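Local coordinates for protein alpha-fucosidase GH29 (Fusarium graminearum, PDB 4PSR) that hydrolyses alpha-L-fucosides as a family 29 glycoside hydrolase, probably releasing alpha-1,6-linked fucose from the core of glycoprotein glycans, at residues K16-Y24 and G264-K272; I222-D230 and C242-F252. All blocks are in the same frame, centred on the assembly; numbering follows the deposited sequence. Where two conformers were deposited one is given.

Both contacts lie in the closed eight-stranded parallel barrel of the catalytic domain, with centres about 16 Å apart. Contact 1 sets the N-terminal segment 16-24 against the start of strand 268-272. Contact 2 joins the end of strand 222-225 to the start of helix 246-263. Along the chain the order is 16-24, 222-230, 242-252, 264-272, so contact 1 brackets contact 2. Helix 246-263 is followed, after a short turn, by strand 268-272, which neighbours strand 222-225 in the sheet, a right-handed beta-alpha-beta unit. Asp226, just past strand 222-225, and Lys272, at the end of strand 268-272, both reach the bound fucose, where Lys272 NZ forms a salt bridge with Asp226 OD1 (2.8 Å).

Contact 1: K16-Y24 and G264-K272; sequences KHNAAPEWY and GKEVVTTYK. With NA (sodium ion), chain J; FUL (beta-L-fucopyranose), chain M.
The indole of Trp23 lies alongside Glu266, the two side chains running in opposite directions. Its NE1 donates to the backbone O of Glu266 at 2.9 Å (N-H...O angle 157°), and that oxygen sits in the ring plane. The carboxylate of Glu266 is turned 58° from the indole. The Glu266 chain is extended beyond CG, which carries the carboxylate past Pro21, with OE1 3.8 Å from Pro21 CB. Three waters then tie it to the other segment: OE1 is linked to Asn18 ND2 and Glu22 N, and OE2 to Trp23 N. Pro21 is the N-cap of helix 22-27, so two of these waters reach the amides of its first turn.

Val268 packs beside these groups. Its CG2 presses on Pro21 CD at 3.4 Å, a tight carbon contact, and meets Trp23 CZ2 at 4.1 Å. CG1, anti to the backbone N (chi1 176°), lies over one face of the Tyr24 ring, toward its rim. Tyr24 OH hydrogen-bonds to Gln301 of strand 300-305, two strands along the barrel.

The His17 ring meets Val267 O with its edge, CE1 at 3.0 Å. His17 O binds the sodium ion at 2.4 Å; Asp15 O, Thr281 O and three waters complete the site. The chemistry is mixed: an apolar patch, and a water-bridged carboxylate probably stabilised as an anion by the first-turn amides of helix 22-27.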
loop_
_atom_site.group_PDB
_atom_site.type_symbol
_atom_site.label_atom_id
_atom_site.label_comp_id
_atom_site.label_asym_id
_atom_site.label_seq_id
_atom_site.Cartn_x
_atom_site.Cartn_y
_atom_site.Cartn_z
ATOM N N LYS A 16 -7.170 20.830 -1.121
ATOM C CA LYS A 16 -8.602 20.582 -1.096
ATOM C C LYS A 16 -9.032 19.273 -1.793
ATOM O O LYS A 16 -10.165 18.824 -1.651
ATOM C CB LYS A 16 -9.362 21.775 -1.676
ATOM C CG LYS A 16 -9.122 23.056 -0.865
ATOM C CD LYS A 16 -10.069 24.189 -1.256
ATOM C CE LYS A 16 -11.475 23.980 -0.698
ATOM N NZ LYS A 16 -11.514 23.958 0.796
ATOM N N HIS A 17 -8.131 18.682 -2.571
ATOM C CA HIS A 17 -8.412 17.391 -3.181
ATOM C C HIS A 17 -8.589 16.331 -2.105
ATOM O O HIS A 17 -7.826 16.289 -1.147
ATOM C CB HIS A 17 -7.276 17.007 -4.114
ATOM C CG HIS A 17 -7.462 15.665 -4.760
ATOM N ND1 HIS A 17 -6.755 14.540 -4.374
ATOM C CD2 HIS A 17 -8.280 15.288 -5.763
ATOM C CE1 HIS A 17 -7.157 13.518 -5.116
ATOM N NE2 HIS A 17 -8.081 13.943 -5.960
ATOM N N ASN A 18 -9.596 15.484 -2.277
ATOM C CA ASN A 18 -9.891 14.415 -1.312
ATOM C C ASN A 18 -8.892 13.281 -1.540
ATOM O O ASN A 18 -8.924 12.618 -2.581
ATOM C CB ASN A 18 -11.339 13.933 -1.463
ATOM C CG ASN A 18 -11.755 12.977 -0.375
ATOM O OD1 ASN A 18 -11.329 13.087 0.768
ATOM N ND2 ASN A 18 -12.638 12.053 -0.730
ATOM N N ALA A 19 -8.001 13.070 -0.581
ATOM C CA ALA A 19 -6.865 12.182 -0.793
ATOM C C ALA A 19 -7.255 10.731 -1.071
ATOM O O ALA A 19 -6.713 10.098 -1.967
ATOM C CB ALA A 19 -5.938 12.248 0.399
ATOM N N ALA A 20 -8.164 10.230 -0.262
ATOM C CA ALA A 20 -8.533 8.802 -0.263
ATOM C C ALA A 20 -10.042 8.705 -0.406
ATOM O O ALA A 20 -10.773 8.699 0.598
ATOM C CB ALA A 20 -8.056 8.140 1.020
ATOM N N PRO A 21 -10.526 8.633 -1.648
ATOM C CA PRO A 21 -11.987 8.592 -1.849
ATOM C C PRO A 21 -12.569 7.258 -1.382
ATOM O O PRO A 21 -11.848 6.285 -1.190
ATOM C CB PRO A 21 -12.137 8.780 -3.351
ATOM C CG PRO A 21 -10.864 8.260 -3.937
ATOM C CD PRO A 21 -9.780 8.587 -2.916
ATOM N N GLU A 22 -13.877 7.215 -1.193
ATOM C CA GLU A 22 -14.513 6.023 -0.645
ATOM C C GLU A 22 -14.244 4.760 -1.468
ATOM O O GLU A 22 -13.999 3.699 -0.861
ATOM C CB GLU A 22 -16.018 6.239 -0.453
ATOM C CG GLU A 22 -16.332 7.367 0.501
ATOM C CD GLU A 22 -15.730 7.168 1.866
ATOM O OE1 GLU A 22 -16.064 6.187 2.551
ATOM O OE2 GLU A 22 -14.936 8.012 2.311
ATOM N N TRP A 23 -14.218 4.838 -2.792
ATOM C CA TRP A 23 -13.971 3.623 -3.576
ATOM C C TRP A 23 -12.587 3.029 -3.258
ATOM O O TRP A 23 -12.405 1.791 -3.280
ATOM C CB TRP A 23 -14.107 3.827 -5.092
ATOM C CG TRP A 23 -13.005 4.643 -5.737
ATOM C CD1 TRP A 23 -13.078 5.954 -6.111
ATOM C CD2 TRP A 23 -11.705 4.184 -6.144
ATOM N NE1 TRP A 23 -11.900 6.345 -6.693
ATOM C CE2 TRP A 23 -11.031 5.287 -6.716
ATOM C CE3 TRP A 23 -11.031 2.970 -6.054
ATOM C CZ2 TRP A 23 -9.733 5.199 -7.197
ATOM C CZ3 TRP A 23 -9.722 2.891 -6.547
ATOM C CH2 TRP A 23 -9.096 3.997 -7.104
ATOM N N TYR A 24 -11.615 3.894 -2.987
ATOM C CA TYR A 24 -10.254 3.455 -2.714
ATOM C C TYR A 24 -10.158 2.843 -1.326
ATOM O O TYR A 24 -9.499 1.829 -1.134
ATOM C CB TYR A 24 -9.284 4.627 -2.925
ATOM C CG TYR A 24 -7.823 4.389 -2.559
ATOM C CD1 TYR A 24 -7.334 4.771 -1.331
ATOM C CD2 TYR A 24 -6.944 3.794 -3.455
ATOM C CE1 TYR A 24 -6.011 4.594 -1.001
ATOM C CE2 TYR A 24 -5.611 3.618 -3.139
ATOM C CZ TYR A 24 -5.160 4.019 -1.908
ATOM O OH TYR A 24 -3.843 3.859 -1.536
ATOM N N GLY A 264 -14.774 13.125 -14.545
ATOM C CA GLY A 264 -15.832 12.697 -13.642
ATOM C C GLY A 264 -15.444 11.547 -12.731
ATOM O O GLY A 264 -16.276 10.711 -12.399
ATOM N N LYS A 265 -14.173 11.526 -12.348
ATOM C CA LYS A 265 -13.581 10.441 -11.568
ATOM C C LYS A 265 -12.937 11.011 -10.324
ATOM O O LYS A 265 -12.427 12.125 -10.341
ATOM C CB LYS A 265 -12.450 9.751 -12.348
ATOM C CG LYS A 265 -12.871 9.128 -13.633
ATOM C CD LYS A 265 -12.102 7.861 -13.920
ATOM C CE LYS A 265 -10.665 8.121 -14.326
ATOM N NZ LYS A 265 -10.072 6.853 -14.820
ATOM N N GLU A 266 -12.928 10.231 -9.260
ATOM C CA GLU A 266 -12.191 10.539 -8.045
ATOM C C GLU A 266 -10.848 9.840 -8.130
ATOM O O GLU A 266 -10.773 8.620 -8.030
ATOM C CB GLU A 266 -12.942 10.058 -6.815
ATOM C CG GLU A 266 -14.276 10.732 -6.599
ATOM C CD GLU A 266 -15.054 10.012 -5.546
ATOM O OE1 GLU A 266 -15.252 10.562 -4.444
ATOM O OE2 GLU A 266 -15.435 8.851 -5.809
ATOM N N VAL A 267 -9.793 10.615 -8.338
ATOM C CA VAL A 267 -8.464 10.063 -8.579
ATOM C C VAL A 267 -7.627 10.134 -7.327
ATOM O O VAL A 267 -7.912 10.894 -6.389
ATOM C CB VAL A 267 -7.732 10.738 -9.771
ATOM C CG1 VAL A 267 -8.578 10.585 -11.023
ATOM C CG2 VAL A 267 -7.383 12.229 -9.486
ATOM N N VAL A 268 -6.581 9.321 -7.305
ATOM C CA VAL A 268 -5.684 9.210 -6.157
ATOM C C VAL A 268 -4.250 9.314 -6.608
ATOM O O VAL A 268 -3.872 8.758 -7.642
ATOM C CB VAL A 268 -5.862 7.845 -5.472
ATOM C CG1 VAL A 268 -4.885 7.630 -4.319
ATOM C CG2 VAL A 268 -7.293 7.690 -4.991
ATOM N N THR A 269 -3.405 10.024 -5.847
ATOM C CA THR A 269 -1.975 9.881 -6.044
ATOM C C THR A 269 -1.287 9.511 -4.729
ATOM O O THR A 269 -1.702 9.957 -3.648
ATOM C CB THR A 269 -1.345 11.143 -6.701
ATOM O OG1 THR A 269 -0.033 10.852 -7.181
ATOM C CG2 THR A 269 -1.297 12.329 -5.736
ATOM N N THR A 270 -0.322 8.607 -4.818
ATOM C CA THR A 270 0.415 8.124 -3.653
ATOM C C THR A 270 1.883 8.572 -3.736
ATOM O O THR A 270 2.401 8.895 -4.824
ATOM C CB THR A 270 0.366 6.563 -3.486
ATOM O OG1 THR A 270 1.188 5.950 -4.485
ATOM C CG2 THR A 270 -1.046 6.004 -3.584
ATOM N N TYR A 271 2.539 8.624 -2.593
ATOM C CA TYR A 271 3.954 8.992 -2.551
ATOM C C TYR A 271 4.549 8.287 -1.332
ATOM O O TYR A 271 3.798 7.908 -0.417
ATOM C CB TYR A 271 4.172 10.521 -2.529
ATOM C CG TYR A 271 3.767 11.133 -1.219
ATOM C CD1 TYR A 271 2.454 11.077 -0.758
ATOM C CD2 TYR A 271 4.731 11.744 -0.416
ATOM C CE1 TYR A 271 2.111 11.584 0.460
ATOM C CE2 TYR A 271 4.397 12.259 0.812
ATOM C CZ TYR A 271 3.093 12.185 1.249
ATOM O OH TYR A 271 2.774 12.678 2.505
ATOM N N LYS A 272 5.864 8.091 -1.315
ATOM C CA LYS A 272 6.479 7.337 -0.207
ATOM C C LYS A 272 6.347 8.107 1.113
ATOM O O LYS A 272 6.556 9.307 1.159
ATOM C CB LYS A 272 7.924 6.956 -0.505
ATOM C CG LYS A 272 8.062 5.991 -1.660
ATOM C CD LYS A 272 7.420 4.622 -1.339
ATOM C CE LYS A 272 7.629 3.593 -2.435
ATOM N NZ LYS A 272 9.039 3.148 -2.482
HETATM NA NA NA J . -7.677 17.062 1.117
HETATM C C1 FUL M . 11.625 1.513 -4.113
HETATM C C2 FUL M . 12.336 1.322 -5.438
HETATM O O2 FUL M . 13.684 1.818 -5.410
HETATM C C3 FUL M . 12.322 -0.160 -5.706
HETATM O O3 FUL M . 13.040 -0.418 -6.892
HETATM C C4 FUL M . 10.880 -0.583 -5.824
HETATM O O4 FUL M . 10.293 0.050 -6.958
HETATM C C5 FUL M . 10.139 -0.211 -4.546
HETATM C C6 FUL M . 8.660 -0.528 -4.607
HETATM O O5 FUL M . 10.264 1.173 -4.228
HETATM O O1 FUL M . 11.684 2.873 -3.770
HETATM O O HOH W 1 -9.990 17.643 0.988
HETATM O O HOH W 2 -10.172 11.528 -4.804
HETATM O O HOH W 3 -13.774 12.447 -3.471
HETATM O O HOH W 4 -5.009 11.395 -3.796
HETATM O O HOH W 5 -8.213 14.778 1.953
HETATM O O HOH W 6 -15.393 9.616 -2.013
HETATM O O HOH W 7 -15.796 6.848 -4.017
HETATM O O HOH W 8 -7.528 18.053 3.353
#

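Contact 2: I222-D230 and C242-F252; sequences IIWNDFSLD and CAVDEQKRLEF. With FUL (beta-L-fucopyranose), chain M; MAN (alpha-D-mannopyranose), chain D; MAN (alpha-D-mannopyranose), chain B.
Arg249 lays one face of its guanidinium over Leu229 O and Asp230 CB, the latter 3.8 Å above the plane and toward the rim. Glu246 CA lies against the opposite face, toward its rim. In its own plane the group grips one backbone oxygen, Val244 O, side-on through NE at 2.8 Å and NH2 at 3.2 Å. The bend at chi3 (-86°) turns the guanidinium back toward that carbonyl. NH1 bonds to Gly277 O and to a water that also donates to Asp230 OD2.

Beside it, Val244 N donates to Leu229 O at 2.8 Å, nearly straight at 173° but from above the carbonyl plane. Asp230 and Ala243 form a single beta bridge here. This lies in the loop between strand 222-225 and helix 246-263 of the TIM barrel, on the side where fucose binds. Asp245 caps the helix by accepting from Lys248 N.

Deeper in, the edge of the Phe252 ring meets Ile223 CD1 at 3.8 Å, helix against strand. Near the fucose, Cys242 SG, disulfide-bonded to Cys235, lies at the edge of the Phe227 ring. Asp226 OD1 accepts from fucose O1 at 2.7 Å. On the outer side, Asp230 takes two hydroxyls of one glycan mannose, and Glu246 OE2 takes O2 of another.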
loop_
_atom_site.group_PDB
_atom_site.type_symbol
_atom_site.label_atom_id
_atom_site.label_comp_id
_atom_site.label_asym_id
_atom_site.label_seq_id
_atom_site.Cartn_x
_atom_site.Cartn_y
_atom_site.Cartn_z
ATOM N N ILE A 222 -5.313 5.795 -10.150
ATOM C CA ILE A 222 -4.279 6.021 -9.151
ATOM C C ILE A 222 -2.961 6.225 -9.855
ATOM O O ILE A 222 -2.600 5.448 -10.747
ATOM C CB ILE A 222 -4.091 4.806 -8.195
ATOM C CG1 ILE A 222 -5.399 4.422 -7.463
ATOM C CG2 ILE A 222 -2.961 5.094 -7.178
ATOM C CD1 ILE A 222 -5.417 2.960 -6.965
ATOM N N ILE A 223 -2.248 7.299 -9.515
ATOM C CA ILE A 223 -0.846 7.451 -9.932
ATOM C C ILE A 223 0.036 7.279 -8.697
ATOM O O ILE A 223 -0.009 8.113 -7.756
ATOM C CB ILE A 223 -0.555 8.798 -10.628
ATOM C CG1 ILE A 223 -1.397 8.901 -11.907
ATOM C CG2 ILE A 223 0.935 8.919 -10.947
ATOM C CD1 ILE A 223 -1.227 10.239 -12.644
ATOM N N TRP A 224 0.820 6.210 -8.692
ATOM C CA TRP A 224 1.717 5.861 -7.598
ATOM C C TRP A 224 3.074 6.454 -7.935
ATOM O O TRP A 224 3.551 6.317 -9.065
ATOM C CB TRP A 224 1.745 4.339 -7.534
ATOM C CG TRP A 224 2.588 3.629 -6.515
ATOM C CD1 TRP A 224 2.114 2.892 -5.458
ATOM C CD2 TRP A 224 4.009 3.460 -6.500
ATOM N NE1 TRP A 224 3.144 2.282 -4.799
ATOM C CE2 TRP A 224 4.323 2.617 -5.401
ATOM C CE3 TRP A 224 5.058 3.952 -7.293
ATOM C CZ2 TRP A 224 5.636 2.265 -5.066
ATOM C CZ3 TRP A 224 6.377 3.603 -6.952
ATOM C CH2 TRP A 224 6.643 2.766 -5.846
ATOM N N ASN A 225 3.688 7.139 -6.954
ATOM C CA ASN A 225 5.002 7.775 -7.117
ATOM C C ASN A 225 6.029 7.210 -6.178
ATOM O O ASN A 225 5.730 6.978 -4.997
ATOM C CB ASN A 225 4.948 9.286 -6.865
ATOM C CG ASN A 225 4.149 10.013 -7.893
ATOM O OD1 ASN A 225 4.718 10.486 -8.908
ATOM N ND2 ASN A 225 2.847 10.168 -7.650
ATOM N N ASP A 226 7.259 7.056 -6.651
ATOM C CA ASP A 226 8.372 6.670 -5.804
ATOM C C ASP A 226 9.079 7.911 -5.233
ATOM O O ASP A 226 8.689 9.024 -5.510
ATOM C CB ASP A 226 9.356 5.777 -6.586
ATOM C CG ASP A 226 10.043 4.748 -5.718
ATOM O OD1 ASP A 226 10.005 4.908 -4.461
ATOM O OD2 ASP A 226 10.621 3.802 -6.258
ATOM N N PHE A 227 10.108 7.642 -4.441
ATOM C CA PHE A 227 10.841 8.654 -3.666
ATOM C C PHE A 227 11.647 9.595 -4.555
ATOM O O PHE A 227 11.664 9.459 -5.780
ATOM C CB PHE A 227 11.761 7.969 -2.643
ATOM C CG PHE A 227 13.051 7.459 -3.209
ATOM C CD1 PHE A 227 14.236 8.125 -2.971
ATOM C CD2 PHE A 227 13.103 6.313 -3.986
ATOM C CE1 PHE A 227 15.447 7.668 -3.497
ATOM C CE2 PHE A 227 14.314 5.854 -4.506
ATOM C CZ PHE A 227 15.492 6.541 -4.256
ATOM N N SER A 228 12.341 10.537 -3.914
ATOM C CA SER A 228 13.125 11.605 -4.572
ATOM C C SER A 228 12.212 12.692 -5.129
ATOM O O SER A 228 12.626 13.457 -6.013
ATOM C CB SER A 228 14.102 11.075 -5.619
ATOM O OG SER A 228 15.040 12.108 -5.943
ATOM N N LEU A 229 10.994 12.813 -4.599
ATOM C CA LEU A 229 10.164 13.973 -4.856
ATOM C C LEU A 229 10.688 15.174 -4.024
ATOM O O LEU A 229 10.845 16.289 -4.554
ATOM C CB LEU A 229 8.670 13.689 -4.561
ATOM C CG LEU A 229 8.055 12.514 -5.359
ATOM C CD1 LEU A 229 6.611 12.403 -4.992
ATOM C CD2 LEU A 229 8.214 12.711 -6.866
ATOM N N ASP A 230 10.916 14.928 -2.732
ATOM C CA ASP A 230 11.666 15.859 -1.846
ATOM C C ASP A 230 12.093 15.032 -0.651
ATOM O O ASP A 230 11.461 15.097 0.421
ATOM C CB ASP A 230 10.827 17.078 -1.439
ATOM C CG ASP A 230 11.623 18.122 -0.630
ATOM O OD1 ASP A 230 12.872 17.974 -0.589
ATOM O OD2 ASP A 230 10.955 19.047 -0.073
ATOM N N CYS A 242 18.004 15.278 -4.182
ATOM C CA CYS A 242 17.133 14.099 -4.027
ATOM C C CYS A 242 15.688 14.583 -4.068
ATOM O O CYS A 242 14.866 14.286 -3.188
ATOM C CB CYS A 242 17.454 13.355 -2.709
ATOM S SG CYS A 242 16.957 11.617 -2.676
ATOM N N ALA A 243 15.397 15.377 -5.100
ATOM C CA ALA A 243 14.144 16.080 -5.210
ATOM C C ALA A 243 13.787 16.432 -6.637
ATOM O O ALA A 243 14.657 16.481 -7.510
ATOM C CB ALA A 243 14.200 17.403 -4.365
ATOM N N VAL A 244 12.508 16.727 -6.816
ATOM C CA VAL A 244 11.940 17.334 -8.019
ATOM C C VAL A 244 11.599 18.789 -7.702
ATOM O O VAL A 244 11.132 19.117 -6.621
ATOM C CB VAL A 244 10.651 16.570 -8.498
ATOM C CG1 VAL A 244 9.984 17.290 -9.667
ATOM C CG2 VAL A 244 10.977 15.125 -8.849
ATOM N N ASP A 245 11.860 19.674 -8.648
ATOM C CA ASP A 245 11.473 21.057 -8.466
ATOM C C ASP A 245 10.038 21.214 -7.919
ATOM O O ASP A 245 9.071 20.607 -8.426
ATOM C CB ASP A 245 11.614 21.782 -9.796
ATOM C CG ASP A 245 11.223 23.219 -9.693
ATOM O OD1 ASP A 245 12.023 23.982 -9.111
ATOM O OD2 ASP A 245 10.114 23.551 -10.155
ATOM N N GLU A 246 9.864 22.043 -6.897
ATOM C CA GLU A 246 8.600 22.207 -6.232
ATOM C C GLU A 246 7.477 22.661 -7.153
ATOM O O GLU A 246 6.360 22.161 -7.064
ATOM C CB GLU A 246 8.733 23.193 -5.051
ATOM C CG GLU A 246 7.474 23.326 -4.226
ATOM C CD GLU A 246 7.472 24.515 -3.292
ATOM O OE1 GLU A 246 6.907 24.376 -2.201
ATOM O OE2 GLU A 246 8.000 25.585 -3.662
ATOM N N GLN A 247 7.789 23.601 -8.042
ATOM C CA GLN A 247 6.822 24.117 -8.993
ATOM C C GLN A 247 6.274 22.983 -9.871
ATOM O O GLN A 247 5.077 22.906 -10.141
ATOM C CB GLN A 247 7.459 25.218 -9.859
ATOM C CG GLN A 247 6.536 25.814 -10.883
ATOM C CD GLN A 247 7.029 27.144 -11.454
ATOM O OE1 GLN A 247 8.179 27.543 -11.258
ATOM N NE2 GLN A 247 6.150 27.833 -12.167
ATOM N N LYS A 248 7.169 22.104 -10.303
ATOM C CA LYS A 248 6.791 20.990 -11.173
ATOM C C LYS A 248 5.929 19.967 -10.420
ATOM O O LYS A 248 4.958 19.414 -10.975
ATOM C CB LYS A 248 8.008 20.355 -11.828
ATOM C CG LYS A 248 8.691 21.293 -12.878
ATOM C CD LYS A 248 7.781 21.532 -14.026
ATOM C CE LYS A 248 8.326 22.506 -15.024
ATOM N NZ LYS A 248 7.810 23.848 -14.750
ATOM N N ARG A 249 6.250 19.717 -9.156
ATOM C CA ARG A 249 5.373 18.879 -8.325
ATOM C C ARG A 249 3.980 19.442 -8.211
ATOM O O ARG A 249 2.995 18.735 -8.387
ATOM C CB ARG A 249 6.007 18.689 -6.952
ATOM C CG ARG A 249 7.166 17.742 -6.958
ATOM C CD ARG A 249 7.764 17.585 -5.590
ATOM N NE ARG A 249 8.766 18.593 -5.235
ATOM C CZ ARG A 249 8.792 19.275 -4.095
ATOM N NH1 ARG A 249 7.819 19.228 -3.209
ATOM N NH2 ARG A 249 9.819 20.086 -3.863
ATOM N N LEU A 250 3.881 20.741 -7.963
ATOM C CA LEU A 250 2.602 21.396 -7.825
ATOM C C LEU A 250 1.835 21.415 -9.149
ATOM O O LEU A 250 0.609 21.286 -9.153
ATOM C CB LEU A 250 2.778 22.831 -7.302
ATOM C CG LEU A 250 3.120 22.897 -5.821
ATOM C CD1 LEU A 250 3.550 24.319 -5.471
ATOM C CD2 LEU A 250 1.897 22.504 -5.010
ATOM N N GLU A 251 2.554 21.567 -10.265
ATOM C CA GLU A 251 1.901 21.565 -11.571
ATOM C C GLU A 251 1.331 20.161 -11.886
ATOM O O GLU A 251 0.250 20.042 -12.450
ATOM C CB GLU A 251 2.892 22.032 -12.643
ATOM C CG GLU A 251 3.113 23.556 -12.591
ATOM C CD GLU A 251 4.294 24.049 -13.395
ATOM O OE1 GLU A 251 4.999 23.245 -14.015
ATOM O OE2 GLU A 251 4.519 25.283 -13.393
ATOM N N PHE A 252 2.079 19.116 -11.513
ATOM C CA PHE A 252 1.555 17.748 -11.624
ATOM C C PHE A 252 0.263 17.554 -10.823
ATOM O O PHE A 252 -0.748 17.049 -11.366
ATOM C CB PHE A 252 2.577 16.703 -11.165
ATOM C CG PHE A 252 1.943 15.361 -10.928
ATOM C CD1 PHE A 252 1.469 14.587 -11.988
ATOM C CD2 PHE A 252 1.749 14.901 -9.630
ATOM C CE1 PHE A 252 0.834 13.363 -11.752
ATOM C CE2 PHE A 252 1.124 13.681 -9.382
ATOM C CZ PHE A 252 0.662 12.916 -10.442
HETATM C C1 FUL M . 11.625 1.513 -4.113
HETATM C C2 FUL M . 12.336 1.322 -5.438
HETATM O O2 FUL M . 13.684 1.818 -5.410
HETATM C C3 FUL M . 12.322 -0.160 -5.706
HETATM O O3 FUL M . 13.040 -0.418 -6.892
HETATM C C4 FUL M . 10.880 -0.583 -5.824
HETATM O O4 FUL M . 10.293 0.050 -6.958
HETATM C C5 FUL M . 10.139 -0.211 -4.546
HETATM C C6 FUL M . 8.660 -0.528 -4.607
HETATM O O5 FUL M . 10.264 1.173 -4.228
HETATM O O1 FUL M . 11.684 2.873 -3.770
HETATM C C1 MAN D . 11.933 25.481 -3.499
HETATM C C2 MAN D . 11.607 26.641 -4.444
HETATM C C3 MAN D . 11.528 27.943 -3.626
HETATM C C4 MAN D . 10.504 27.787 -2.471
HETATM C C5 MAN D . 10.913 26.572 -1.594
HETATM C C6 MAN D . 9.916 26.215 -0.487
HETATM O O2 MAN D . 10.329 26.438 -5.014
HETATM O O3 MAN D . 11.229 29.053 -4.445
HETATM O O4 MAN D . 10.482 28.963 -1.677
HETATM O O5 MAN D . 11.030 25.382 -2.440
HETATM O O6 MAN D . 10.373 25.008 0.168
HETATM C C1 MAN B . 14.626 23.412 1.946
HETATM C C2 MAN B . 13.549 23.089 0.928
HETATM C C3 MAN B . 13.135 21.624 1.034
HETATM C C4 MAN B . 14.331 20.682 1.049
HETATM C C5 MAN B . 15.405 21.164 2.032
HETATM C C6 MAN B . 16.736 20.387 1.949
HETATM O O2 MAN B . 14.047 23.251 -0.392
HETATM O O3 MAN B . 12.267 21.297 -0.021
HETATM O O4 MAN B . 13.888 19.404 1.482
HETATM O O5 MAN B . 15.708 22.545 1.771
HETATM O O6 MAN B . 17.140 20.294 0.581
HETATM O O HOH W 9 8.473 19.702 -0.404
#